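Local coordinates for thioredoxin domain-containing protein (Vibrio parahaemolyticus, PDB 2R5S) that is of unknown function but forms the C-terminal tetratricopeptide-repeat part of a protein that may act as a disulfide reductase, at residues Lys11-Leu16 with Leu26-Thr31; Val42-Ala47 with Asn73-Leu78; Gln87-Pro92 with Val121-Glu126; Asn107-Cys112 with Asp143-Lys148; Ala127-Trp132 with Ser165-Gln170. All coordinates share one frame; numbering follows the deposited sequence. Where two conformers were deposited one is given.

Contact 1. Residues Lys11-Leu16 with Leu26-Thr31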
# COMPACT_ATOMS: atom_id res chain seq x y z
N LYS A 11 -21.31 11.66 -6.14
CA LYS A 11 -21.04 12.89 -5.34
C LYS A 11 -20.49 12.55 -3.97
O LYS A 11 -19.74 13.32 -3.39
CB LYS A 11 -22.26 13.84 -5.21
CG LYS A 11 -21.82 15.31 -5.03
CD LYS A 11 -22.99 16.35 -5.15
CE LYS A 11 -22.62 17.68 -4.46
NZ LYS A 11 -23.23 18.94 -5.05
N GLN A 12 -20.86 11.38 -3.46
CA GLN A 12 -20.18 10.80 -2.29
C GLN A 12 -18.68 10.65 -2.57
O GLN A 12 -17.89 11.16 -1.81
CB GLN A 12 -20.81 9.47 -1.84
CG GLN A 12 -21.69 9.56 -0.64
CD GLN A 12 -20.89 9.52 0.66
OE1 GLN A 12 -20.66 10.57 1.30
NE2 GLN A 12 -20.45 8.31 1.06
N VAL A 13 -18.30 9.98 -3.68
CA VAL A 13 -16.86 9.89 -4.05
C VAL A 13 -16.23 11.27 -4.11
O VAL A 13 -15.20 11.54 -3.48
CB VAL A 13 -16.61 9.23 -5.42
CG1 VAL A 13 -15.13 9.23 -5.73
CG2 VAL A 13 -17.11 7.82 -5.43
N SER A 14 -16.88 12.13 -4.88
CA SER A 14 -16.45 13.52 -5.04
C SER A 14 -16.23 14.21 -3.69
O SER A 14 -15.16 14.76 -3.45
CB SER A 14 -17.50 14.26 -5.88
OG SER A 14 -17.23 15.65 -5.91
N GLU A 15 -17.23 14.14 -2.83
CA GLU A 15 -17.16 14.66 -1.48
C GLU A 15 -16.00 14.06 -0.66
O GLU A 15 -15.26 14.78 0.02
CB GLU A 15 -18.48 14.40 -0.79
CG GLU A 15 -19.62 15.29 -1.26
CD GLU A 15 -19.65 16.64 -0.56
OE1 GLU A 15 -19.67 17.68 -1.28
OE2 GLU A 15 -19.66 16.66 0.70
N LEU A 16 -15.85 12.74 -0.74
CA LEU A 16 -14.82 12.00 -0.01
C LEU A 16 -13.39 12.33 -0.46
O LEU A 16 -12.50 12.41 0.37
CB LEU A 16 -15.06 10.50 -0.14
CG LEU A 16 -15.63 9.54 0.92
CD1 LEU A 16 -16.10 10.17 2.20
CD2 LEU A 16 -16.63 8.49 0.35
N LEU A 26 -12.56 4.80 -2.15
CA LEU A 26 -12.31 3.51 -2.87
C LEU A 26 -13.37 2.48 -2.55
O LEU A 26 -13.78 1.65 -3.39
CB LEU A 26 -10.96 2.91 -2.46
CG LEU A 26 -9.73 3.22 -3.32
CD1 LEU A 26 -8.42 3.01 -2.49
CD2 LEU A 26 -9.73 2.38 -4.56
N ASN A 27 -13.81 2.54 -1.31
CA ASN A 27 -14.95 1.72 -0.93
C ASN A 27 -16.27 2.06 -1.65
O ASN A 27 -17.00 1.16 -2.10
CB ASN A 27 -15.14 1.76 0.56
CG ASN A 27 -16.25 0.85 1.01
OD1 ASN A 27 -17.32 1.32 1.40
ND2 ASN A 27 -16.01 -0.45 0.98
N VAL A 28 -16.55 3.36 -1.82
CA VAL A 28 -17.78 3.73 -2.53
C VAL A 28 -17.69 3.38 -4.03
O VAL A 28 -18.68 2.99 -4.66
CB VAL A 28 -18.11 5.19 -2.31
CG1 VAL A 28 -19.28 5.59 -3.15
CG2 VAL A 28 -18.38 5.47 -0.78
N ILE A 29 -16.49 3.57 -4.58
CA ILE A 29 -16.19 3.22 -5.96
C ILE A 29 -16.49 1.76 -6.23
O ILE A 29 -17.10 1.43 -7.27
CB ILE A 29 -14.70 3.44 -6.32
CG1 ILE A 29 -14.38 4.93 -6.25
CG2 ILE A 29 -14.36 2.90 -7.74
CD1 ILE A 29 -15.31 5.75 -7.04
N GLN A 30 -16.01 0.89 -5.35
CA GLN A 30 -16.16 -0.53 -5.67
C GLN A 30 -17.64 -0.89 -5.54
O GLN A 30 -18.04 -1.92 -5.98
CB GLN A 30 -15.13 -1.49 -4.98
CG GLN A 30 -14.84 -1.34 -3.44
CD GLN A 30 -15.58 -2.36 -2.52
OE1 GLN A 30 -15.80 -2.07 -1.33
NE2 GLN A 30 -15.95 -3.54 -3.06
N THR A 31 -18.47 0.01 -5.02
CA THR A 31 -19.90 -0.27 -4.99
C THR A 31 -20.68 0.21 -6.21
O THR A 31 -21.82 -0.18 -6.35
CB THR A 31 -20.63 0.24 -3.70
OG1 THR A 31 -21.08 1.59 -3.90
CG2 THR A 31 -19.72 0.14 -2.48

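Contact 2. Residues Val42-Ala47 with Asn73-Leu78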
# COMPACT_ATOMS: atom_id res chain seq x y z
N VAL A 42 -13.70 7.85 -13.47
CA VAL A 42 -13.81 7.13 -12.21
C VAL A 42 -12.51 6.39 -11.99
O VAL A 42 -11.98 6.42 -10.85
CB VAL A 42 -15.07 6.24 -12.10
CG1 VAL A 42 -15.07 5.48 -10.79
CG2 VAL A 42 -16.29 7.11 -12.09
N LYS A 43 -11.96 5.80 -13.05
CA LYS A 43 -10.59 5.30 -13.04
C LYS A 43 -9.54 6.25 -12.58
O LYS A 43 -8.74 5.89 -11.78
CB LYS A 43 -10.16 4.80 -14.44
CG LYS A 43 -10.87 3.49 -14.80
CD LYS A 43 -10.34 3.03 -16.20
CE LYS A 43 -10.75 1.58 -16.51
NZ LYS A 43 -10.25 1.29 -17.93
N LEU A 44 -9.53 7.46 -13.07
CA LEU A 44 -8.55 8.42 -12.55
C LEU A 44 -8.73 8.57 -11.04
O LEU A 44 -7.82 8.34 -10.30
CB LEU A 44 -8.68 9.77 -13.26
CG LEU A 44 -8.05 10.05 -14.64
CD1 LEU A 44 -7.13 8.92 -15.12
CD2 LEU A 44 -9.04 10.48 -15.69
N ALA A 45 -9.89 9.00 -10.59
CA ALA A 45 -10.31 8.98 -9.14
C ALA A 45 -9.72 7.78 -8.36
O ALA A 45 -9.10 7.95 -7.32
CB ALA A 45 -11.88 8.92 -9.04
N LYS A 46 -9.97 6.58 -8.86
CA LYS A 46 -9.59 5.34 -8.18
C LYS A 46 -8.04 5.26 -8.15
O LYS A 46 -7.45 4.97 -7.09
CB LYS A 46 -10.24 4.12 -8.87
CG LYS A 46 -9.73 2.77 -8.36
CD LYS A 46 -10.61 1.57 -8.84
CE LYS A 46 -10.28 0.26 -8.15
NZ LYS A 46 -10.68 -1.04 -8.96
N ALA A 47 -7.40 5.64 -9.26
CA ALA A 47 -5.93 5.69 -9.35
C ALA A 47 -5.36 6.63 -8.33
O ALA A 47 -4.42 6.27 -7.67
CB ALA A 47 -5.52 6.10 -10.69
N ASN A 73 -4.53 16.04 -17.81
CA ASN A 73 -3.61 16.73 -16.94
C ASN A 73 -3.49 15.98 -15.62
O ASN A 73 -2.41 15.84 -15.05
CB ASN A 73 -4.15 18.14 -16.63
CG ASN A 73 -3.10 19.21 -16.75
OD1 ASN A 73 -3.42 20.36 -17.07
ND2 ASN A 73 -1.84 18.87 -16.49
N SER A 74 -4.59 15.47 -15.13
CA SER A 74 -4.54 14.83 -13.85
C SER A 74 -3.86 13.46 -14.03
O SER A 74 -3.04 13.09 -13.23
CB SER A 74 -5.93 14.77 -13.23
OG SER A 74 -6.81 13.98 -14.02
N TYR A 75 -4.14 12.75 -15.11
CA TYR A 75 -3.51 11.47 -15.43
C TYR A 75 -2.00 11.67 -15.53
O TYR A 75 -1.25 10.96 -14.88
CB TYR A 75 -4.02 10.99 -16.77
CG TYR A 75 -3.22 9.88 -17.41
CD1 TYR A 75 -3.43 8.54 -17.08
CD2 TYR A 75 -2.25 10.18 -18.35
CE1 TYR A 75 -2.66 7.53 -17.67
CE2 TYR A 75 -1.51 9.20 -18.92
CZ TYR A 75 -1.73 7.87 -18.59
OH TYR A 75 -0.97 6.90 -19.22
N LYS A 76 -1.55 12.65 -16.32
CA LYS A 76 -0.11 13.00 -16.40
C LYS A 76 0.54 13.16 -15.05
O LYS A 76 1.51 12.50 -14.75
CB LYS A 76 0.18 14.26 -17.32
CG LYS A 76 0.00 13.90 -18.80
CD LYS A 76 -0.15 15.05 -19.79
CE LYS A 76 -1.44 14.81 -20.59
NZ LYS A 76 -1.48 15.34 -21.97
N SER A 77 0.01 14.03 -14.21
CA SER A 77 0.58 14.25 -12.92
C SER A 77 0.63 12.91 -12.12
O SER A 77 1.54 12.73 -11.32
CB SER A 77 -0.20 15.33 -12.16
OG SER A 77 0.16 16.61 -12.72
N LEU A 78 -0.33 12.01 -12.33
CA LEU A 78 -0.38 10.75 -11.60
C LEU A 78 0.71 9.75 -12.08
O LEU A 78 1.26 8.96 -11.28
CB LEU A 78 -1.77 10.07 -11.78
CG LEU A 78 -2.91 10.07 -10.70
CD1 LEU A 78 -2.92 11.32 -9.82
CD2 LEU A 78 -4.29 9.80 -11.37

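Contact 3. Residues Gln87-Pro92 with Val121-Glu126. With EDO (1,2-ethanediol), chain E.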
# COMPACT_ATOMS: atom_id res chain seq x y z
N GLN A 87 11.02 5.32 -8.13
CA GLN A 87 12.45 5.58 -8.02
C GLN A 87 12.87 5.62 -6.56
O GLN A 87 13.91 5.09 -6.19
CB GLN A 87 12.87 6.87 -8.72
CG GLN A 87 12.34 7.03 -10.10
CD GLN A 87 13.08 8.08 -10.96
OE1 GLN A 87 13.69 9.07 -10.46
NE2 GLN A 87 13.00 7.88 -12.27
N ALA A 88 12.04 6.23 -5.71
CA ALA A 88 12.36 6.38 -4.29
C ALA A 88 12.43 5.05 -3.53
O ALA A 88 13.00 4.98 -2.45
CB ALA A 88 11.40 7.36 -3.61
N ALA A 89 11.85 4.00 -4.12
CA ALA A 89 11.76 2.68 -3.51
C ALA A 89 13.04 1.83 -3.72
O ALA A 89 13.22 0.83 -3.05
CB ALA A 89 10.53 1.94 -4.04
N GLU A 90 13.93 2.23 -4.62
CA GLU A 90 15.26 1.62 -4.69
C GLU A 90 16.35 2.63 -4.32
O GLU A 90 17.05 3.14 -5.18
CB GLU A 90 15.58 1.08 -6.11
CG GLU A 90 15.52 -0.43 -6.29
CD GLU A 90 14.37 -0.86 -7.19
OE1 GLU A 90 13.23 -0.96 -6.67
OE2 GLU A 90 14.61 -1.06 -8.42
N SER A 91 16.51 2.89 -3.03
CA SER A 91 17.57 3.78 -2.56
C SER A 91 18.90 3.06 -2.18
O SER A 91 18.89 1.83 -1.93
CB SER A 91 17.05 4.64 -1.41
OG SER A 91 16.80 3.86 -0.28
N PRO A 92 20.05 3.78 -2.19
CA PRO A 92 21.25 3.11 -1.71
C PRO A 92 21.01 2.63 -0.29
O PRO A 92 21.38 1.51 0.06
CB PRO A 92 22.37 4.18 -1.79
CG PRO A 92 21.69 5.48 -2.10
CD PRO A 92 20.33 5.15 -2.69
N VAL A 121 8.59 3.77 1.93
CA VAL A 121 8.56 3.96 0.46
C VAL A 121 7.47 3.07 -0.23
O VAL A 121 7.48 2.90 -1.46
CB VAL A 121 9.92 3.68 -0.18
CG1 VAL A 121 10.98 4.69 0.26
CG2 VAL A 121 10.36 2.25 0.06
N GLY A 122 6.53 2.52 0.55
CA GLY A 122 5.42 1.79 -0.04
C GLY A 122 5.83 0.40 -0.44
O GLY A 122 5.12 -0.26 -1.19
N ARG A 123 6.98 -0.08 0.06
CA ARG A 123 7.37 -1.48 -0.14
C ARG A 123 6.79 -2.36 1.00
O ARG A 123 7.52 -3.08 1.68
CB ARG A 123 8.91 -1.62 -0.30
CG ARG A 123 9.36 -1.24 -1.68
CD ARG A 123 10.86 -1.17 -1.75
NE ARG A 123 11.46 -2.51 -1.84
CZ ARG A 123 12.74 -2.72 -2.09
NH1 ARG A 123 13.19 -3.96 -2.14
NH2 ARG A 123 13.57 -1.70 -2.28
N ASP A 124 5.46 -2.28 1.17
CA ASP A 124 4.80 -2.84 2.36
C ASP A 124 4.61 -4.29 2.29
O ASP A 124 4.60 -4.91 3.31
CB ASP A 124 3.46 -2.17 2.64
CG ASP A 124 3.60 -0.69 2.83
OD1 ASP A 124 4.42 -0.28 3.69
OD2 ASP A 124 2.91 0.07 2.11
N GLU A 125 4.45 -4.85 1.10
CA GLU A 125 4.37 -6.30 0.95
C GLU A 125 5.63 -6.93 1.50
O GLU A 125 5.55 -7.77 2.40
CB GLU A 125 4.07 -6.76 -0.50
CG GLU A 125 3.62 -8.23 -0.62
CD GLU A 125 3.46 -8.70 -2.07
OE1 GLU A 125 4.44 -8.69 -2.86
OE2 GLU A 125 2.33 -9.11 -2.45
N GLU A 126 6.79 -6.52 0.99
CA GLU A 126 8.11 -6.92 1.54
C GLU A 126 8.35 -6.61 3.03
O GLU A 126 8.91 -7.46 3.70
CB GLU A 126 9.25 -6.26 0.74
CG GLU A 126 9.45 -6.76 -0.71
CD GLU A 126 10.21 -5.74 -1.54
OE1 GLU A 126 9.68 -4.61 -1.76
OE2 GLU A 126 11.36 -6.03 -1.94
C1 EDO E . 7.93 6.96 -1.94
O1 EDO E . 8.39 5.70 -2.50
C2 EDO E . 9.05 7.59 -1.11
O2 EDO E . 8.58 8.25 0.06

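Contact 4. Residues Asn107-Cys112 with Asp143-Lys148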
# COMPACT_ATOMS: atom_id res chain seq x y z
N ASN A 107 19.59 -10.96 13.50
CA ASN A 107 19.44 -9.62 14.09
C ASN A 107 18.06 -9.05 13.86
O ASN A 107 17.81 -8.40 12.85
CB ASN A 107 20.51 -8.65 13.51
CG ASN A 107 20.50 -7.28 14.18
OD1 ASN A 107 19.46 -6.82 14.65
ND2 ASN A 107 21.67 -6.61 14.22
N PHE A 108 17.15 -9.29 14.81
CA PHE A 108 15.73 -8.95 14.68
C PHE A 108 15.53 -7.45 14.64
O PHE A 108 14.64 -6.98 13.98
CB PHE A 108 14.89 -9.56 15.82
CG PHE A 108 14.76 -11.08 15.72
CD1 PHE A 108 14.84 -11.71 14.48
CD2 PHE A 108 14.58 -11.85 16.85
CE1 PHE A 108 14.73 -13.13 14.36
CE2 PHE A 108 14.47 -13.26 16.75
CZ PHE A 108 14.54 -13.90 15.50
N GLU A 109 16.35 -6.72 15.37
CA GLU A 109 16.26 -5.27 15.42
C GLU A 109 16.58 -4.56 14.05
O GLU A 109 16.09 -3.45 13.77
CB GLU A 109 17.16 -4.75 16.56
CG GLU A 109 17.23 -3.22 16.59
CD GLU A 109 18.25 -2.63 17.58
OE1 GLU A 109 18.38 -3.14 18.70
OE2 GLU A 109 18.91 -1.64 17.20
N LEU A 110 17.41 -5.20 13.24
CA LEU A 110 17.70 -4.71 11.88
C LEU A 110 16.52 -4.96 10.97
O LEU A 110 16.28 -4.21 10.02
CB LEU A 110 18.89 -5.45 11.28
CG LEU A 110 20.17 -4.63 11.19
CD1 LEU A 110 21.28 -5.64 10.97
CD2 LEU A 110 20.01 -3.65 10.01
N ALA A 111 15.80 -6.02 11.27
CA ALA A 111 14.67 -6.42 10.46
C ALA A 111 13.55 -5.44 10.66
O ALA A 111 12.99 -4.95 9.68
CB ALA A 111 14.27 -7.85 10.72
N CYS A 112 13.29 -5.07 11.92
CA CYS A 112 12.32 -4.03 12.26
C CYS A 112 12.61 -2.74 11.54
O CYS A 112 11.70 -2.13 10.99
CB CYS A 112 12.23 -3.86 13.79
SG CYS A 112 11.35 -5.29 14.58
N ASP A 143 11.44 -9.24 21.95
CA ASP A 143 10.72 -8.68 23.08
C ASP A 143 9.40 -8.09 22.59
O ASP A 143 8.95 -7.02 23.03
CB ASP A 143 11.58 -7.64 23.85
CG ASP A 143 11.25 -7.60 25.31
OD1 ASP A 143 10.67 -8.59 25.79
OD2 ASP A 143 11.57 -6.58 25.99
N GLY A 144 8.79 -8.82 21.68
CA GLY A 144 7.61 -8.34 21.00
C GLY A 144 7.70 -7.08 20.16
O GLY A 144 6.66 -6.58 19.75
N GLU A 145 8.92 -6.58 19.90
CA GLU A 145 9.15 -5.45 19.01
C GLU A 145 8.90 -5.76 17.51
O GLU A 145 8.62 -4.87 16.74
CB GLU A 145 10.55 -4.82 19.29
CG GLU A 145 11.28 -4.13 18.13
CD GLU A 145 12.68 -3.47 18.54
OE1 GLU A 145 13.46 -3.07 17.61
OE2 GLU A 145 13.00 -3.37 19.76
N VAL A 146 8.98 -7.02 17.10
CA VAL A 146 8.67 -7.41 15.76
C VAL A 146 7.18 -7.50 15.47
O VAL A 146 6.74 -7.03 14.43
CB VAL A 146 9.29 -8.83 15.41
CG1 VAL A 146 8.65 -9.42 14.17
CG2 VAL A 146 10.82 -8.74 15.29
N LYS A 147 6.40 -8.16 16.34
CA LYS A 147 4.97 -8.09 16.23
C LYS A 147 4.44 -6.65 16.24
O LYS A 147 3.52 -6.36 15.52
CB LYS A 147 4.28 -8.89 17.34
CG LYS A 147 2.85 -9.25 17.01
CD LYS A 147 2.01 -9.10 18.26
CE LYS A 147 1.94 -10.41 18.99
NZ LYS A 147 0.81 -11.10 18.44
N LYS A 148 5.01 -5.76 17.03
CA LYS A 148 4.54 -4.39 17.08
C LYS A 148 4.81 -3.60 15.79
O LYS A 148 4.00 -2.78 15.31
CB LYS A 148 5.22 -3.66 18.24
CG LYS A 148 4.78 -2.23 18.38
CD LYS A 148 5.55 -1.53 19.48
CE LYS A 148 5.27 -0.10 19.42
NZ LYS A 148 4.14 0.21 20.37

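Contact 5. Residues Ala127-Trp132 with Ser165-Gln170. With EDO (1,2-ethanediol), chain D.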
# COMPACT_ATOMS: atom_id res chain seq x y z
N ALA A 127 8.04 -5.39 3.50
CA ALA A 127 8.04 -5.06 4.92
C ALA A 127 7.31 -6.16 5.76
O ALA A 127 7.88 -6.73 6.67
CB ALA A 127 7.33 -3.76 5.13
N LEU A 128 6.05 -6.45 5.43
CA LEU A 128 5.24 -7.35 6.22
C LEU A 128 5.69 -8.77 6.00
O LEU A 128 5.51 -9.63 6.88
CB LEU A 128 3.76 -7.23 5.83
CG LEU A 128 3.08 -5.92 6.27
CD1 LEU A 128 1.84 -5.54 5.46
CD2 LEU A 128 2.80 -5.86 7.81
N GLU A 129 6.25 -9.09 4.83
CA GLU A 129 6.67 -10.51 4.61
C GLU A 129 7.97 -10.71 5.41
O GLU A 129 8.14 -11.69 6.12
CB GLU A 129 6.95 -10.80 3.15
CG GLU A 129 7.67 -12.16 2.90
CD GLU A 129 6.73 -13.31 2.69
OE1 GLU A 129 5.50 -13.14 2.93
OE2 GLU A 129 7.19 -14.42 2.28
N LEU A 130 8.87 -9.72 5.36
CA LEU A 130 10.05 -9.77 6.23
C LEU A 130 9.67 -10.17 7.67
O LEU A 130 10.18 -11.16 8.21
CB LEU A 130 10.75 -8.40 6.27
CG LEU A 130 12.21 -8.60 6.64
CD1 LEU A 130 13.03 -9.44 5.58
CD2 LEU A 130 12.86 -7.24 6.90
N LEU A 131 8.76 -9.41 8.27
CA LEU A 131 8.38 -9.60 9.66
C LEU A 131 7.64 -10.92 9.86
O LEU A 131 7.82 -11.61 10.88
CB LEU A 131 7.52 -8.41 10.10
CG LEU A 131 8.33 -7.20 10.69
CD1 LEU A 131 9.74 -7.12 10.14
CD2 LEU A 131 7.68 -5.79 10.68
N TRP A 132 6.81 -11.28 8.89
CA TRP A 132 5.94 -12.41 8.98
C TRP A 132 6.84 -13.62 9.16
O TRP A 132 6.52 -14.53 9.90
CB TRP A 132 5.10 -12.60 7.70
CG TRP A 132 4.42 -14.01 7.68
CD1 TRP A 132 4.69 -15.08 6.83
CD2 TRP A 132 3.40 -14.46 8.57
NE1 TRP A 132 3.90 -16.15 7.17
CE2 TRP A 132 3.09 -15.78 8.23
CE3 TRP A 132 2.71 -13.86 9.63
CZ2 TRP A 132 2.15 -16.51 8.92
CZ3 TRP A 132 1.76 -14.59 10.30
CH2 TRP A 132 1.49 -15.88 9.97
N SER A 165 -4.80 -6.44 4.63
CA SER A 165 -5.76 -7.50 4.95
C SER A 165 -5.22 -8.93 4.86
O SER A 165 -5.66 -9.80 5.61
CB SER A 165 -7.03 -7.35 4.11
OG SER A 165 -7.63 -6.07 4.33
N LYS A 166 -4.27 -9.20 3.98
CA LYS A 166 -3.79 -10.58 3.92
C LYS A 166 -2.90 -10.94 5.12
O LYS A 166 -2.97 -12.00 5.67
CB LYS A 166 -3.13 -10.89 2.56
CG LYS A 166 -1.91 -11.79 2.62
CD LYS A 166 -1.18 -11.81 1.29
CE LYS A 166 0.23 -12.30 1.46
NZ LYS A 166 0.42 -13.79 1.26
N TYR A 167 -2.07 -10.00 5.53
CA TYR A 167 -1.22 -10.17 6.70
C TYR A 167 -1.93 -10.07 8.03
O TYR A 167 -1.57 -10.80 8.95
CB TYR A 167 -0.02 -9.25 6.59
CG TYR A 167 0.90 -9.76 5.50
CD1 TYR A 167 1.89 -10.70 5.77
CD2 TYR A 167 0.74 -9.35 4.17
CE1 TYR A 167 2.69 -11.16 4.79
CE2 TYR A 167 1.56 -9.80 3.18
CZ TYR A 167 2.53 -10.70 3.50
OH TYR A 167 3.33 -11.20 2.51
N ARG A 168 -2.95 -9.22 8.15
CA ARG A 168 -3.84 -9.28 9.31
C ARG A 168 -4.37 -10.70 9.53
O ARG A 168 -4.35 -11.19 10.65
CB ARG A 168 -5.05 -8.37 9.16
CG ARG A 168 -4.70 -6.97 9.35
CD ARG A 168 -5.91 -6.05 9.51
NE ARG A 168 -5.42 -4.65 9.48
CZ ARG A 168 -5.53 -3.82 8.44
NH1 ARG A 168 -6.17 -4.22 7.33
NH2 ARG A 168 -5.05 -2.55 8.52
N ARG A 169 -4.90 -11.30 8.46
CA ARG A 169 -5.45 -12.65 8.50
C ARG A 169 -4.37 -13.65 8.85
O ARG A 169 -4.59 -14.57 9.64
CB ARG A 169 -6.04 -13.05 7.14
CG ARG A 169 -7.46 -12.62 6.96
CD ARG A 169 -8.05 -13.27 5.70
NE ARG A 169 -8.11 -12.34 4.57
CZ ARG A 169 -7.31 -12.36 3.50
NH1 ARG A 169 -6.36 -13.28 3.37
NH2 ARG A 169 -7.48 -11.44 2.56
N GLN A 170 -3.21 -13.49 8.21
CA GLN A 170 -2.07 -14.31 8.51
C GLN A 170 -1.78 -14.31 9.98
O GLN A 170 -1.96 -15.34 10.65
CB GLN A 170 -0.85 -13.94 7.64
CG GLN A 170 -1.00 -14.71 6.33
CD GLN A 170 0.09 -14.56 5.31
OE1 GLN A 170 -0.19 -14.74 4.14
NE2 GLN A 170 1.30 -14.30 5.72
C1 EDO D . -7.68 -16.12 9.75
O1 EDO D . -6.97 -14.92 10.06
C2 EDO D . -7.15 -17.32 10.54
O2 EDO D . -8.04 -17.73 11.59
O HOH W 1 3.33 -14.82 3.76

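Contact 1. Residues Lys11-Leu16 with Leu26-Thr31
Two successive helices folded back on each other make the helical hairpin from which tetratricopeptide folds are built, and residues 11-16 and 26-31 are the two arms of such a hairpin. The segment axes run antiparallel at 165° and come within 9.2 Å, with V13 and V28 facing each other at the level of closest backbone approach. The tight part is wholly aliphatic. V13 and V28 slide past one another in opposite directions, and CG2 of V13 lies 3.9 Å from CG1 of V28. The other branch of V28, CG2, is directed toward L16 and meets CD2 of L16 at 3.7 Å, so that each methyl of V28 serves a different partner. On the side facing helix 40-52, I29 has its CB directed past helix 11-16, yet I29 CD1 turns back to V13, 3.7 Å from V13 CG1; V42 of helix 40-52 covers I29 beyond it. The solvent side is looser: Q12, bent at its second torsion, brings its amide to V28, crossing it at about a right angle, with Q12 NE2 4.0 Å from V28 CG2 as a mere van der Waals neighbour. Behind the packed valine, V28 O accepts twice, from T31 N at 3.0 Å and from T31 OG1 at 2.9 Å, the hydroxyl approaching in the carbonyl plane on a lone pair.

Contact 2. Residues Val42-Ala47 with Asn73-Leu78
L44 and L78 carry most of the packing between 42-47 and 73-78, with A47, S74 and Y75 completing it. The segment axes lie 10.5 Å apart and are inclined at 30°, the two leucines doing most of the bridging. L44 has CG anti to its carbonyl carbon, while its second torsion is nearly eclipsed (chi2 -8°). L44 CD1 thus comes in at the edge of Y75, near the ring plane, 4.1 Å from Y75 CB, the two side chains crossing at about a right angle. Y75 itself holds CG anti to the backbone N (chi1 165°), which carries its ring away from helix 42-47, so the near end of the residue does the touching; I66 packs against both L44 and Y75. L78, likewise off the staggered positions, sends CD2 to A47 CB and to the backbone O of L44, at 4.0 Å in each case. S74 places OG in the crowded position between backbone N and carbonyl carbon; this hydroxyl merely brushes L44 CG, being hydrogen-bonded to D72. L62 and L63 of helix 56-63 cover A47 as well. Such near-parallel packing of a helix on the next but one along the chain is characteristic of tetratricopeptide stacks.

Contact 3. Residues Gln87-Pro92 with Val121-Glu126
Two helix-to-helix turns approach each other here, A89 CA and V121 CA being 5.3 Å apart, and the second turn combines a Schellman motif, with G122 at positive phi closing helix 108-120, and an inverse gamma turn centred on R123. V121 fits against the first turn with both branches: CG1 lies 3.4 Å from A88 O, and CG2 packs 4.1 Å from A89 CB. R123 runs alongside A89, its CD 3.9 Å from A89 CB, then bends at the third torsion. Both turns are connectors between neighbouring helices of a tetratricopeptide array, and the guanidinium ties them together: R123 NH2 donates to A89 O at 2.7 Å, nearly along the C=O axis, though the hydrogen bond is bent at the hydrogen (145°). Side-on, R123 NE and NH1 grip E126 OE1 and OE2, each at 2.8 Å and almost straight, which fixes the plane of the group. E98 of helix 92-103 forms a second salt bridge to NH1. E90 adds a distant opposite charge, with OE1 4.5 Å from R123 NH2 and well out of the guanidinium plane.

Contact 4. Residues Asn107-Cys112 with Asp143-Lys148
This is a partly buried, mainly van der Waals contact between the N-terminal ends of helices 108-120 and 145-157, with C112 and V146 closest in the backbone (CA to CA 6.1 Å). The thiol of C112 is its hub. C112 SG, anti to the carbonyl carbon of its own residue, rests against E145 O at 3.5 Å, V146 CG2 at 3.6 Å and E145 CG at 3.7 Å. The same V146 methyl, CG2, also meets F108 at CB, while I134 of helix 124-135 packs on the phenylalanine. Toward the outside E145, extended beyond CG, lays OE1 3.9 Å from E109 CG. E109 OE1 and E145 OE1 stay 5.0 Å apart, and the nearby helix N-termini may temper the repulsion. N107 caps the first helix, its OD1 accepting from L110 N at 3.0 Å, with the N-H above the carbonyl plane. Packing of the start of one helix on the next but one, 108-120 on 145-157, is consistent with the stacked helices of a tetratricopeptide array.

Contact 5. Residues Ala127-Trp132 with Ser165-Gln170
The ring of Y167 has L128 CB over the centre of one face, a CH-pi contact 3.9 Å from the centroid, while W132 CB and E129 OE1 lie at its edge. The W132 indole is covered on one face by Q170: CB stands over the six-membered ring, and NE2 lies 3.3 Å above the ring plane toward the rim, its amide tilted 60° to the indole. L128 and W132 thus both meet Y167, while W132 also carries Q170, across segments 127-132 and 165-170, whose axes run nearly parallel (13°), as in a tetratricopeptide stack. Y167 OH donates to E129 OE1 at 2.9 Å, the carboxylate being turned almost perpendicular to the phenol ring. A water also donates to E129 OE1 and accepts from Q170 NE2, bridging the helices, while K166 NZ holds Q170 OE1 on a lone pair at 3.1 Å. With two donors on one oxygen and K166 NZ 5.4 Å from E129 OE1, E129 is probably ionised, and the amide of Q170 is fixed in its rotation at both ends.

Overall arrangement
Compared side by side, the five contacts show chemistry following depth. Contacts 1 and 2 are buried and depend on aliphatic packing; they adjoin, I29 and L26 of the first packing on V42 and K46 of the second. Contact 3, at the surface, relies on charge and a main-chain carbonyl. Contacts 4 and 5 are partly buried: the former turns on a thiol and a valine, the latter on aromatic faces and a water-linked polar network. Helix 73-88 takes part in contacts 2 and 3, and helix 124-135 in contacts 3 and 5, while A111 of contact 4 packs on L130 and L131 of contact 5. Contacts 1 and 4, on opposite sides of the chain's centre, have centres about 37 Å apart.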